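Trp repressor binding protein WrbA (Deinococcus radiodurans, PDB 1YDG) catalyses the reduction of quinones to quinols by NADH or NADPH, using one FMN per monomer of a homotetramer. Local coordinates at residues B[45-50]-B[94-99]; B[12-17]-B[87-92]; B[140-143]-B[148-151]. All coordinates share one frame; numbering follows the deposited sequence.

Contact 1 of 3, residues B[45-50]-B[94-99]; sequences ETAPQD and TSQMRA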
loop_
_atom_site.group_PDB
_atom_site.type_symbol
_atom_site.label_atom_id
_atom_site.label_comp_id
_atom_site.label_asym_id
_atom_site.label_seq_id
_atom_site.Cartn_x
_atom_site.Cartn_y
_atom_site.Cartn_z
ATOM N N GLU B 45 15.405 2.434 21.889
ATOM C CA GLU B 45 14.393 3.388 22.265
ATOM C C GLU B 45 14.938 4.786 22.066
ATOM O O GLU B 45 16.000 5.138 22.584
ATOM C CB GLU B 45 13.990 3.158 23.733
ATOM C CG GLU B 45 12.968 4.111 24.248
ATOM C CD GLU B 45 11.703 4.060 23.422
ATOM O OE1 GLU B 45 11.537 4.940 22.558
ATOM O OE2 GLU B 45 10.935 3.108 23.602
ATOM N N THR B 46 14.218 5.588 21.299
ATOM C CA THR B 46 14.610 6.964 21.053
ATOM C C THR B 46 13.797 7.983 21.856
ATOM O O THR B 46 14.207 9.145 21.960
ATOM C CB THR B 46 14.467 7.300 19.561
ATOM O OG1 THR B 46 13.110 7.088 19.168
ATOM C CG2 THR B 46 15.364 6.397 18.721
ATOM N N ALA B 47 12.645 7.576 22.394
ATOM C CA ALA B 47 11.774 8.518 23.122
ATOM C C ALA B 47 12.519 9.241 24.239
ATOM O O ALA B 47 13.330 8.631 24.930
ATOM C CB ALA B 47 10.573 7.812 23.688
ATOM N N PRO B 48 12.241 10.546 24.426
ATOM C CA PRO B 48 12.835 11.227 25.582
ATOM C C PRO B 48 12.321 10.607 26.884
ATOM O O PRO B 48 11.187 10.114 26.919
ATOM C CB PRO B 48 12.371 12.688 25.442
ATOM C CG PRO B 48 11.636 12.791 24.150
ATOM C CD PRO B 48 11.371 11.425 23.622
ATOM N N GLN B 49 13.153 10.620 27.928
ATOM C CA GLN B 49 12.801 9.980 29.196
ATOM C C GLN B 49 11.511 10.530 29.808
ATOM O O GLN B 49 10.750 9.784 30.432
ATOM C CB GLN B 49 13.931 10.119 30.214
ATOM C CG GLN B 49 13.711 9.301 31.466
ATOM C CD GLN B 49 13.467 7.832 31.167
ATOM O OE1 GLN B 49 14.228 7.211 30.445
ATOM N NE2 GLN B 49 12.402 7.275 31.724
ATOM N N ASP B 50 11.270 11.830 29.639
ATOM C CA ASP B 50 10.062 12.451 30.190
ATOM C C ASP B 50 8.778 12.041 29.446
ATOM O O ASP B 50 7.691 12.128 30.011
ATOM C CB ASP B 50 10.211 13.974 30.302
ATOM C CG ASP B 50 10.211 14.684 28.956
ATOM O OD1 ASP B 50 9.917 15.903 28.939
ATOM O OD2 ASP B 50 10.518 14.051 27.924
ATOM N N THR B 94 6.688 2.295 13.861
ATOM C CA THR B 94 7.182 3.335 14.743
ATOM C C THR B 94 8.438 3.989 14.189
ATOM O O THR B 94 9.240 3.344 13.505
ATOM C CB THR B 94 7.542 2.774 16.123
ATOM O OG1 THR B 94 8.541 1.754 15.971
ATOM C CG2 THR B 94 6.302 2.205 16.819
ATOM N N SER B 95 8.650 5.251 14.543
ATOM C CA SER B 95 9.899 5.931 14.207
ATOM C C SER B 95 11.112 5.168 14.744
ATOM O O SER B 95 12.171 5.184 14.129
ATOM C CB SER B 95 9.909 7.375 14.726
ATOM O OG SER B 95 9.762 7.413 16.129
ATOM N N GLN B 96 10.947 4.460 15.859
ATOM C CA GLN B 96 12.063 3.739 16.463
ATOM C C GLN B 96 12.506 2.610 15.521
ATOM O O GLN B 96 13.705 2.409 15.276
ATOM C CB GLN B 96 11.686 3.202 17.857
ATOM C CG GLN B 96 11.488 4.283 18.933
ATOM C CD GLN B 96 10.030 4.727 19.121
ATOM O OE1 GLN B 96 9.218 4.656 18.191
ATOM N NE2 GLN B 96 9.698 5.176 20.338
ATOM N N MET B 97 11.534 1.893 14.962
ATOM C CA MET B 97 11.824 0.857 14.003
ATOM C C MET B 97 12.397 1.480 12.734
ATOM O O MET B 97 13.413 1.017 12.226
ATOM C CB MET B 97 10.574 0.029 13.703
ATOM C CG MET B 97 10.731 -1.003 12.569
ATOM S SD MET B 97 11.939 -2.293 12.856
ATOM C CE MET B 97 11.140 -3.458 13.943
ATOM N N ARG B 98 11.769 2.534 12.225
ATOM C CA ARG B 98 12.328 3.209 11.039
ATOM C C ARG B 98 13.748 3.735 11.295
ATOM O O ARG B 98 14.561 3.725 10.398
ATOM C CB ARG B 98 11.450 4.353 10.553
ATOM C CG ARG B 98 10.025 3.967 10.131
ATOM C CD ARG B 98 9.930 2.807 9.164
ATOM N NE ARG B 98 10.708 2.998 7.938
ATOM C CZ ARG B 98 10.585 2.259 6.834
ATOM N NH1 ARG B 98 9.679 1.283 6.758
ATOM N NH2 ARG B 98 11.356 2.510 5.784
ATOM N N ALA B 99 14.026 4.235 12.495
ATOM C CA ALA B 99 15.379 4.708 12.815
ATOM C C ALA B 99 16.381 3.585 12.663
ATOM O O ALA B 99 17.458 3.804 12.121
ATOM C CB ALA B 99 15.444 5.286 14.208
#

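Contact 2 of 3, residues B[12-17]-B[87-92]; sequences VFYSST and PTRFGG. With SO4 (sulfate ion), chain J.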
loop_
_atom_site.group_PDB
_atom_site.type_symbol
_atom_site.label_atom_id
_atom_site.label_comp_id
_atom_site.label_asym_id
_atom_site.label_seq_id
_atom_site.Cartn_x
_atom_site.Cartn_y
_atom_site.Cartn_z
ATOM N N VAL B 12 13.831 -9.016 15.383
ATOM C CA VAL B 12 14.081 -7.609 15.705
ATOM C C VAL B 12 12.717 -6.952 15.921
ATOM O O VAL B 12 11.849 -6.962 15.024
ATOM C CB VAL B 12 14.843 -6.863 14.583
ATOM C CG1 VAL B 12 15.067 -5.403 14.956
ATOM C CG2 VAL B 12 16.159 -7.535 14.291
ATOM N N PHE B 13 12.501 -6.454 17.133
ATOM C CA PHE B 13 11.194 -5.949 17.529
ATOM C C PHE B 13 11.339 -4.634 18.269
ATOM O O PHE B 13 12.310 -4.419 19.020
ATOM C CB PHE B 13 10.446 -6.972 18.397
ATOM C CG PHE B 13 10.953 -7.043 19.810
ATOM C CD1 PHE B 13 10.322 -6.325 20.822
ATOM C CD2 PHE B 13 12.085 -7.777 20.109
ATOM C CE1 PHE B 13 10.796 -6.355 22.105
ATOM C CE2 PHE B 13 12.578 -7.814 21.407
ATOM C CZ PHE B 13 11.942 -7.104 22.403
ATOM N N TYR B 14 10.408 -3.726 18.001
ATOM C CA TYR B 14 10.196 -2.573 18.851
ATOM C C TYR B 14 8.958 -2.819 19.709
ATOM O O TYR B 14 7.965 -3.381 19.232
ATOM C CB TYR B 14 10.025 -1.265 18.063
ATOM C CG TYR B 14 9.780 -0.151 19.038
ATOM C CD1 TYR B 14 10.798 0.292 19.865
ATOM C CD2 TYR B 14 8.496 0.345 19.248
ATOM C CE1 TYR B 14 10.562 1.273 20.836
ATOM C CE2 TYR B 14 8.237 1.308 20.228
ATOM C CZ TYR B 14 9.284 1.767 21.014
ATOM O OH TYR B 14 9.052 2.701 21.973
ATOM N N SER B 15 9.019 -2.397 20.968
ATOM C CA SER B 15 7.876 -2.467 21.874
ATOM C C SER B 15 7.937 -1.296 22.857
ATOM O O SER B 15 8.966 -1.096 23.524
ATOM C CB SER B 15 7.874 -3.801 22.634
ATOM O OG SER B 15 6.693 -3.927 23.418
ATOM N N SER B 16 6.856 -0.509 22.941
ATOM C CA SER B 16 6.730 0.473 24.004
ATOM C C SER B 16 6.173 -0.188 25.265
ATOM O O SER B 16 6.792 -0.161 26.325
ATOM C CB SER B 16 5.792 1.613 23.613
ATOM O OG SER B 16 6.258 2.316 22.491
ATOM N N THR B 17 4.981 -0.759 25.140
ATOM C CA THR B 17 4.185 -1.146 26.306
ATOM C C THR B 17 4.105 -2.648 26.549
ATOM O O THR B 17 3.258 -3.111 27.312
ATOM C CB THR B 17 2.777 -0.507 26.226
ATOM O OG1 THR B 17 2.188 -0.734 24.931
ATOM C CG2 THR B 17 2.871 1.000 26.461
ATOM N N PRO B 87 4.777 -2.166 16.712
ATOM C CA PRO B 87 3.393 -1.706 16.825
ATOM C C PRO B 87 3.119 -0.695 15.729
ATOM O O PRO B 87 4.046 -0.075 15.194
ATOM C CB PRO B 87 3.317 -1.052 18.210
ATOM C CG PRO B 87 4.738 -0.829 18.639
ATOM C CD PRO B 87 5.630 -1.696 17.820
ATOM N N THR B 88 1.860 -0.550 15.360
ATOM C CA THR B 88 1.505 0.455 14.365
ATOM C C THR B 88 1.522 1.841 14.969
ATOM O O THR B 88 1.139 2.010 16.126
ATOM C CB THR B 88 0.120 0.205 13.765
ATOM O OG1 THR B 88 -0.025 0.996 12.584
ATOM C CG2 THR B 88 -0.970 0.618 14.734
ATOM N N ARG B 89 2.010 2.817 14.197
ATOM C CA ARG B 89 1.782 4.242 14.456
ATOM C C ARG B 89 1.142 4.864 13.224
ATOM O O ARG B 89 1.809 5.044 12.215
ATOM C CB ARG B 89 3.092 5.005 14.696
ATOM C CG ARG B 89 3.859 4.604 15.909
ATOM C CD ARG B 89 3.216 5.057 17.196
ATOM N NE ARG B 89 4.051 4.641 18.315
ATOM C CZ ARG B 89 3.877 3.537 19.037
ATOM N NH1 ARG B 89 2.865 2.699 18.813
ATOM N NH2 ARG B 89 4.731 3.279 20.007
ATOM N N PHE B 90 -0.130 5.227 13.315
ATOM C CA PHE B 90 -0.886 5.776 12.174
ATOM C C PHE B 90 -0.677 4.957 10.891
ATOM O O PHE B 90 -0.431 5.516 9.814
ATOM C CB PHE B 90 -0.529 7.250 11.923
ATOM C CG PHE B 90 -0.616 8.140 13.161
ATOM C CD1 PHE B 90 -1.816 8.333 13.803
ATOM C CD2 PHE B 90 0.519 8.747 13.677
ATOM C CE1 PHE B 90 -1.904 9.141 14.932
ATOM C CE2 PHE B 90 0.451 9.561 14.812
ATOM C CZ PHE B 90 -0.762 9.757 15.436
ATOM N N GLY B 91 -0.713 3.642 11.014
ATOM C CA GLY B 91 -0.655 2.764 9.840
ATOM C C GLY B 91 0.716 2.545 9.235
ATOM O O GLY B 91 0.820 1.951 8.157
ATOM N N GLY B 92 1.757 3.022 9.920
ATOM C CA GLY B 92 3.146 2.754 9.566
ATOM C C GLY B 92 3.876 2.178 10.773
ATOM O O GLY B 92 3.296 1.997 11.848
HETATM S S SO4 J . 3.580 -2.418 22.236
HETATM O O1 SO4 J . 2.988 -2.803 23.518
HETATM O O2 SO4 J . 2.568 -2.426 21.200
HETATM O O3 SO4 J . 4.146 -1.080 22.401
HETATM O O4 SO4 J . 4.601 -3.388 21.861
HETATM O O HOH W 1 6.660 5.106 21.364
#

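Contact 3 of 3, residues B[140-143]-B[148-151]; sequences MTAM and VLTP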
loop_
_atom_site.group_PDB
_atom_site.type_symbol
_atom_site.label_atom_id
_atom_site.label_comp_id
_atom_site.label_asym_id
_atom_site.label_seq_id
_atom_site.Cartn_x
_atom_site.Cartn_y
_atom_site.Cartn_z
ATOM N N MET B 140 7.534 -3.859 1.954
ATOM C CA MET B 140 8.026 -3.022 0.842
ATOM C C MET B 140 9.502 -2.636 1.055
ATOM O O MET B 140 10.304 -2.695 0.123
ATOM C CB MET B 140 7.191 -1.764 0.623
ATOM C CG MET B 140 5.747 -1.986 0.142
ATOM S SD MET B 140 5.466 -3.102 -1.260
ATOM C CE MET B 140 5.010 -4.589 -0.388
ATOM N N THR B 141 9.842 -2.241 2.278
ATOM C CA THR B 141 11.249 -1.969 2.665
ATOM C C THR B 141 12.170 -3.154 2.397
ATOM O O THR B 141 13.270 -3.001 1.837
ATOM C CB THR B 141 11.316 -1.544 4.171
ATOM O OG1 THR B 141 10.805 -0.213 4.282
ATOM C CG2 THR B 141 12.726 -1.585 4.723
ATOM N N ALA B 142 11.725 -4.349 2.784
ATOM C CA ALA B 142 12.525 -5.549 2.561
ATOM C C ALA B 142 12.767 -5.814 1.075
ATOM O O ALA B 142 13.797 -6.394 0.709
ATOM C CB ALA B 142 11.885 -6.755 3.226
ATOM N N MET B 143 11.838 -5.398 0.216
ATOM C CA MET B 143 12.015 -5.603 -1.222
ATOM C C MET B 143 13.207 -4.829 -1.772
ATOM O O MET B 143 13.888 -5.306 -2.682
ATOM C CB MET B 143 10.780 -5.222 -2.009
ATOM C CG MET B 143 9.578 -6.078 -1.659
ATOM S SD MET B 143 8.290 -5.981 -2.879
ATOM C CE MET B 143 6.946 -6.802 -2.017
ATOM N N VAL B 148 13.824 -12.353 0.384
ATOM C CA VAL B 148 12.840 -13.335 -0.014
ATOM C C VAL B 148 11.736 -13.285 1.027
ATOM O O VAL B 148 11.951 -13.657 2.182
ATOM C CB VAL B 148 13.503 -14.716 -0.055
ATOM C CG1 VAL B 148 12.492 -15.838 -0.373
ATOM C CG2 VAL B 148 14.627 -14.689 -1.049
ATOM N N LEU B 149 10.558 -12.785 0.643
ATOM C CA LEU B 149 9.512 -12.503 1.607
ATOM C C LEU B 149 8.723 -13.765 1.889
ATOM O O LEU B 149 8.270 -14.409 0.958
ATOM C CB LEU B 149 8.611 -11.373 1.132
ATOM C CG LEU B 149 9.336 -10.120 0.603
ATOM C CD1 LEU B 149 8.380 -9.011 0.382
ATOM C CD2 LEU B 149 10.421 -9.680 1.559
ATOM N N THR B 150 8.591 -14.130 3.169
ATOM C CA THR B 150 7.919 -15.368 3.557
ATOM C C THR B 150 6.721 -15.135 4.485
ATOM O O THR B 150 6.681 -15.647 5.605
ATOM C CB THR B 150 8.861 -16.367 4.236
ATOM O OG1 THR B 150 9.349 -15.813 5.471
ATOM C CG2 THR B 150 9.998 -16.749 3.318
ATOM N N PRO B 151 5.701 -14.424 3.997
ATOM C CA PRO B 151 4.549 -14.193 4.860
ATOM C C PRO B 151 3.768 -15.514 5.079
ATOM O O PRO B 151 3.883 -16.426 4.264
ATOM C CB PRO B 151 3.747 -13.171 4.070
ATOM C CG PRO B 151 3.993 -13.533 2.661
ATOM C CD PRO B 151 5.489 -13.862 2.651
#

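Contact 1 of 3, residues B[45-50]-B[94-99]
Thr46 and Gln96 lie where the two backbones come nearest, with 6.2 Å between the CA of Thr46 and the CA of Gln96. The segment 45-50 is a loop until Pro48, the N-cap residue that leads into helix 49-52. The segment 94-99 is the first turn of helix 95-102, whose N-cap is Thr94: its OG1 accepts a capping bond from Met97 N at 3.2 Å. The loop thus runs past the start of the helix, and side chains bridge the gap. Gln96 bends at chi2 (95°) and carries its amide alongside the Glu45 carboxylate, the two chains pointing the same way and their flat ends turned 78° apart. Gln96 NE2 donates to Glu45 OE1 at 2.9 Å; the N-H points almost straight at the acceptor (168°), which lies close to the amide plane and takes the bond on its syn lone pair. On the anti side the same oxygen receives Ala47 N, also 2.9 Å from Glu45 OE1, so two donors grip it and the carboxylate is tied back to its own loop. Thr46 meets the middle of the glutamine, its OG1 3.2 Å from Gln96 CG. The other carboxylate oxygen, Glu45 OE2, is hydrogen-bonded to Tyr14 OH and Trp58 NE1, so bonds to both oxygens probably hold the carboxylate's rotation. Across the helix start, Asp102 of a second subunit accepts from Ser95 N and packs on Gln96. In this flavodoxin-like fold, the contact joins the loop after strand 37-42 to a helix beginning just beyond the FMN-binding residues Thr88, Arg89 and Phe90. Glu45 and Gln96 are placed as a second shell here, with their side chains about 5 Å from those of the FMN-binding residues Ser16 and Arg89, respectively.

Contact 2 of 3, residues B[12-17]-B[87-92]
Tyr14 and Pro87 meet in an apolar contact beside the FMN site, where the loop leaving strand 8-13 meets the weakly bonded end of the parallel strand 81-89. The Tyr14 ring and Pro87 cross at about a right angle: Pro87 CD approaches the ring edge, 3.8 Å from Tyr14 CD2. Arg89 NH2 arrives at the edge too, with the guanidinium turned 81° from the ring. The aromatic group is swung there by its first torsion, CG anti to the backbone N (chi1 179°), and its OH accepts from Ser16 OG at 2.9 Å while bonding outward to Glu45. Ser16 OG also lies in the guanidinium plane, 3.1 Å from Arg89 NH2, and a water accepts from that nitrogen. Replacing Tyr14 by an alanine would probably leave Ser16 OG and Glu45 without their shared phenolic partner and open a gap beside Pro87. The loop from Ser15 to Thr17 wraps a sulfate, probably from the crystallisation liquor: Ser15 OG donates to its O4 at 2.7 Å, Thr17 N to its O3 at 2.9 Å and Thr17 OG1 to its O1 at 2.6 Å. Since these residues bind FMN, and Thr19 N and Gly20 N join them round the ion, the sulfate probably marks the place of the cofactor phosphate. Beyond Arg89, a type I' turn to Gly92 sends Phe90 against Trp108 and Trp145 of a second subunit. Helix 56-64 packs on Tyr14 and Ser16 through Trp58, Gln96 of helix 95-102 touches Tyr14, and Ser123 of strand 117-124 lies against Pro87.

Contact 3 of 3, residues B[140-143]-B[148-151]
Leu149 packs on Ala142 and Met143 within a beta-alpha-beta unit of the flavodoxin-like fold, in which strand 117-124 leads through helix 131-144 to the short strand 148-149. The contact is wholly apolar and buried, and it presses the end of the helix against the strand that follows it only a few residues later. Leu149 carries the strand side: its two methyl branches reach different helix residues. Leu149 CD2 lies 3.7 Å from Ala142 CB, and Leu149 CD1 is 3.6 Å from Met143 CE. With CG of Leu149 anti to the carbonyl carbon (chi1 -48°), the fork of the leucine faces the helix, straddling the two neighbours. Met143 passes at about a right angle to the leucine, its chain extended beyond CG, so that both ends of the thioether arm touch the same methyl: Met143 CG is 3.8 Å from Leu149 CD1. The small Ala142 probably allows the close approach, with the CA atoms of Ala142 and Leu149 7.6 Å apart. Met143 precedes the FMN-binding His144. Phe118 of strand 117-124 packs on both Ala142 and Leu149, and its backbone bonds to Val148 and Thr150, while Tyr139 covers Leu149 from an earlier turn of the helix. At the strand's outer edge, Leu149 makes backbone hydrogen bonds to a third subunit, whose Pro151 packs on Met143, and helix 180-204 touches Thr150.

In the fold
Contacts 1 and 2 adjoin, with centres 10 Å apart, and their segments alternate along the chain, 12-17, 45-50, 87-92, 94-99; Tyr14 of contact 2 reaches Glu45 of contact 1. Contact 3 follows both in sequence, its centre about 23 Å from that of contact 1 and 18 Å from that of contact 2, yet Arg98 of the 94-99 segment bonds to Thr141 in helix 131-144. Contacts 2 and 3 reach the same sheet, the first on strands 8-13 and 81-89, the last on 148-149. Contacts 1 and 2 thus shape the FMN end, contact 3 closes a later crossover, and all three touch a second subunit, linking cofactor site and tetramer.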